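UV damage endonuclease (Sulfolobus acidocaldarius, PDB 3TC3) probably acts as a manganese-binding endonuclease of DNA repair that recognises different lesions in DNA and cuts the damaged strand. Local coordinates at residues His72-Phe77 and Ile294-Ala299. Residues are numbered along the deposited sequence; the frame is centred on the assembly and turned at random.
Sequences HEILFF and ISALKA
I74 reaches across to A296 with the long branch of its side chain, and the path from CB outward tells most of the contact. CB points at helix 293-305. I74 CG1 stands anti to the carbonyl carbon (chi1 -70°) and lies 4.2 Å from A296 CB. An extended second torsion, chi2 163°, then carries CD1 onward between two residues of the helix: I74 CD1 lies 3.7 Å from A296 CB and 4.2 Å from L297 CD2. L297 starts from a CB that does not face the loop, but its CD2 swings back to lie against H72. L297 CD2 sits 3.8 Å from H72 CD2 and 3.9 Å from H72 CB, approaching the ring obliquely. The polar side of that ring is held by helix 48-71, where H72 ND1 hydrogen-bonds W68 O and the ring stacks on W68. The contact itself is purely apolar and small, 159 Å² in all, buried at I74 and A296 and partly open to solvent at H72 and L297. The turn that presents H72 and I74 is a Schellman motif: E73, with positive phi, ends helix 48-71 through bonds from I74 N to N69 O and from E73 N to L70 O. E73 OE2 adds a salt bridge to K304, further along helix 293-305. A296 also touches V24 and Y26 of strand 22-27, and I74 touches Y26. The loop that leaves the first helix for the second strand thus packs on the last helix beside the first strand, as expected where an eight-stranded TIM barrel closes on itself.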
loop_
_atom_site.group_PDB
_atom_site.type_symbol
_atom_site.label_atom_id
_atom_site.label_comp_id
_atom_site.label_asym_id
_atom_site.label_seq_id
_atom_site.Cartn_x
_atom_site.Cartn_y
_atom_site.Cartn_z
ATOM N N HIS A 72 6.349 15.085 -12.708
ATOM C CA HIS A 72 6.604 13.918 -13.582
ATOM C C HIS A 72 5.359 13.070 -13.890
ATOM O O HIS A 72 5.459 12.000 -14.434
ATOM C CB HIS A 72 7.697 13.072 -12.916
ATOM C CG HIS A 72 9.024 13.783 -12.925
ATOM N ND1 HIS A 72 9.370 14.705 -12.000
ATOM C CD2 HIS A 72 10.078 13.746 -13.841
ATOM C CE1 HIS A 72 10.592 15.207 -12.270
ATOM N NE2 HIS A 72 11.021 14.661 -13.404
ATOM N N GLU A 73 4.178 13.588 -13.593
ATOM C CA GLU A 73 2.889 12.983 -13.996
ATOM C C GLU A 73 2.640 11.628 -13.278
ATOM O O GLU A 73 2.048 10.712 -13.858
ATOM C CB GLU A 73 2.748 12.883 -15.528
ATOM C CG GLU A 73 3.070 14.293 -16.190
ATOM C CD GLU A 73 2.956 14.174 -17.698
ATOM O OE1 GLU A 73 1.820 14.209 -18.186
ATOM O OE2 GLU A 73 3.989 14.011 -18.353
ATOM N N ILE A 74 3.098 11.565 -12.047
ATOM C CA ILE A 74 2.967 10.353 -11.183
ATOM C C ILE A 74 1.991 10.726 -10.044
ATOM O O ILE A 74 2.323 11.518 -9.162
ATOM C CB ILE A 74 4.339 9.982 -10.608
ATOM C CG1 ILE A 74 5.214 9.444 -11.768
ATOM C CG2 ILE A 74 4.188 8.816 -9.607
ATOM C CD1 ILE A 74 6.690 9.440 -11.406
ATOM N N LEU A 75 0.739 10.284 -10.151
ATOM C CA LEU A 75 -0.365 10.833 -9.318
ATOM C C LEU A 75 -0.861 9.825 -8.272
ATOM O O LEU A 75 -1.866 10.039 -7.626
ATOM C CB LEU A 75 -1.537 11.335 -10.170
ATOM C CG LEU A 75 -1.261 12.549 -11.096
ATOM C CD1 LEU A 75 -2.531 13.042 -11.639
ATOM C CD2 LEU A 75 -0.472 13.557 -10.431
ATOM N N PHE A 76 -0.057 8.775 -8.047
ATOM C CA PHE A 76 -0.388 7.752 -6.991
ATOM C C PHE A 76 0.949 7.556 -6.213
ATOM O O PHE A 76 2.055 7.599 -6.769
ATOM C CB PHE A 76 -0.837 6.458 -7.789
ATOM C CG PHE A 76 -1.341 5.281 -6.943
ATOM C CD1 PHE A 76 -1.745 5.411 -5.575
ATOM C CD2 PHE A 76 -1.495 4.041 -7.628
ATOM C CE1 PHE A 76 -2.261 4.261 -4.923
ATOM C CE2 PHE A 76 -1.975 2.878 -6.983
ATOM C CZ PHE A 76 -2.392 3.008 -5.587
ATOM N N PHE A 77 0.842 7.338 -4.898
ATOM C CA PHE A 77 2.050 7.086 -4.089
ATOM C C PHE A 77 1.697 6.219 -2.909
ATOM O O PHE A 77 0.614 6.351 -2.342
ATOM C CB PHE A 77 2.636 8.429 -3.586
ATOM C CG PHE A 77 4.026 8.267 -3.050
ATOM C CD1 PHE A 77 5.107 7.925 -3.920
ATOM C CD2 PHE A 77 4.303 8.441 -1.641
ATOM C CE1 PHE A 77 6.387 7.673 -3.334
ATOM C CE2 PHE A 77 5.606 8.241 -1.121
ATOM C CZ PHE A 77 6.679 7.882 -2.009
ATOM N N ILE A 294 12.252 5.181 -11.205
ATOM C CA ILE A 294 12.808 4.977 -12.564
ATOM C C ILE A 294 11.778 4.125 -13.396
ATOM O O ILE A 294 11.464 4.461 -14.554
ATOM C CB ILE A 294 14.167 4.328 -12.472
ATOM C CG1 ILE A 294 15.193 5.251 -11.725
ATOM C CG2 ILE A 294 14.649 3.872 -13.955
ATOM C CD1 ILE A 294 15.932 6.225 -12.518
ATOM N N SER A 295 11.174 3.082 -12.786
ATOM C CA SER A 295 10.116 2.397 -13.433
ATOM C C SER A 295 8.860 3.246 -13.575
ATOM O O SER A 295 8.134 3.063 -14.572
ATOM C CB SER A 295 9.772 1.050 -12.738
ATOM O OG SER A 295 10.720 0.078 -13.150
ATOM N N ALA A 296 8.555 4.129 -12.603
ATOM C CA ALA A 296 7.378 4.963 -12.736
ATOM C C ALA A 296 7.529 5.890 -13.939
ATOM O O ALA A 296 6.543 6.089 -14.669
ATOM C CB ALA A 296 7.187 5.783 -11.486
ATOM N N LEU A 297 8.756 6.353 -14.184
ATOM C CA LEU A 297 8.993 7.161 -15.401
ATOM C C LEU A 297 8.787 6.382 -16.659
ATOM O O LEU A 297 8.197 6.934 -17.590
ATOM C CB LEU A 297 10.376 7.810 -15.402
ATOM C CG LEU A 297 10.516 8.831 -14.253
ATOM C CD1 LEU A 297 11.954 9.269 -14.175
ATOM C CD2 LEU A 297 9.562 10.020 -14.420
ATOM N N LYS A 298 9.196 5.098 -16.679
ATOM C CA LYS A 298 9.030 4.265 -17.887
ATOM C C LYS A 298 7.519 4.081 -18.046
ATOM O O LYS A 298 6.977 4.183 -19.178
ATOM C CB LYS A 298 9.709 2.917 -17.666
ATOM C CG LYS A 298 11.287 2.809 -17.532
ATOM C CD LYS A 298 11.630 1.267 -17.128
ATOM C CE LYS A 298 13.052 0.846 -17.308
ATOM N NZ LYS A 298 12.966 -0.660 -17.165
ATOM N N ALA A 299 6.771 3.840 -16.934
ATOM C CA ALA A 299 5.354 3.601 -17.131
ATOM C C ALA A 299 4.563 4.852 -17.605
ATOM O O ALA A 299 3.640 4.721 -18.406
ATOM C CB ALA A 299 4.762 3.047 -15.791
#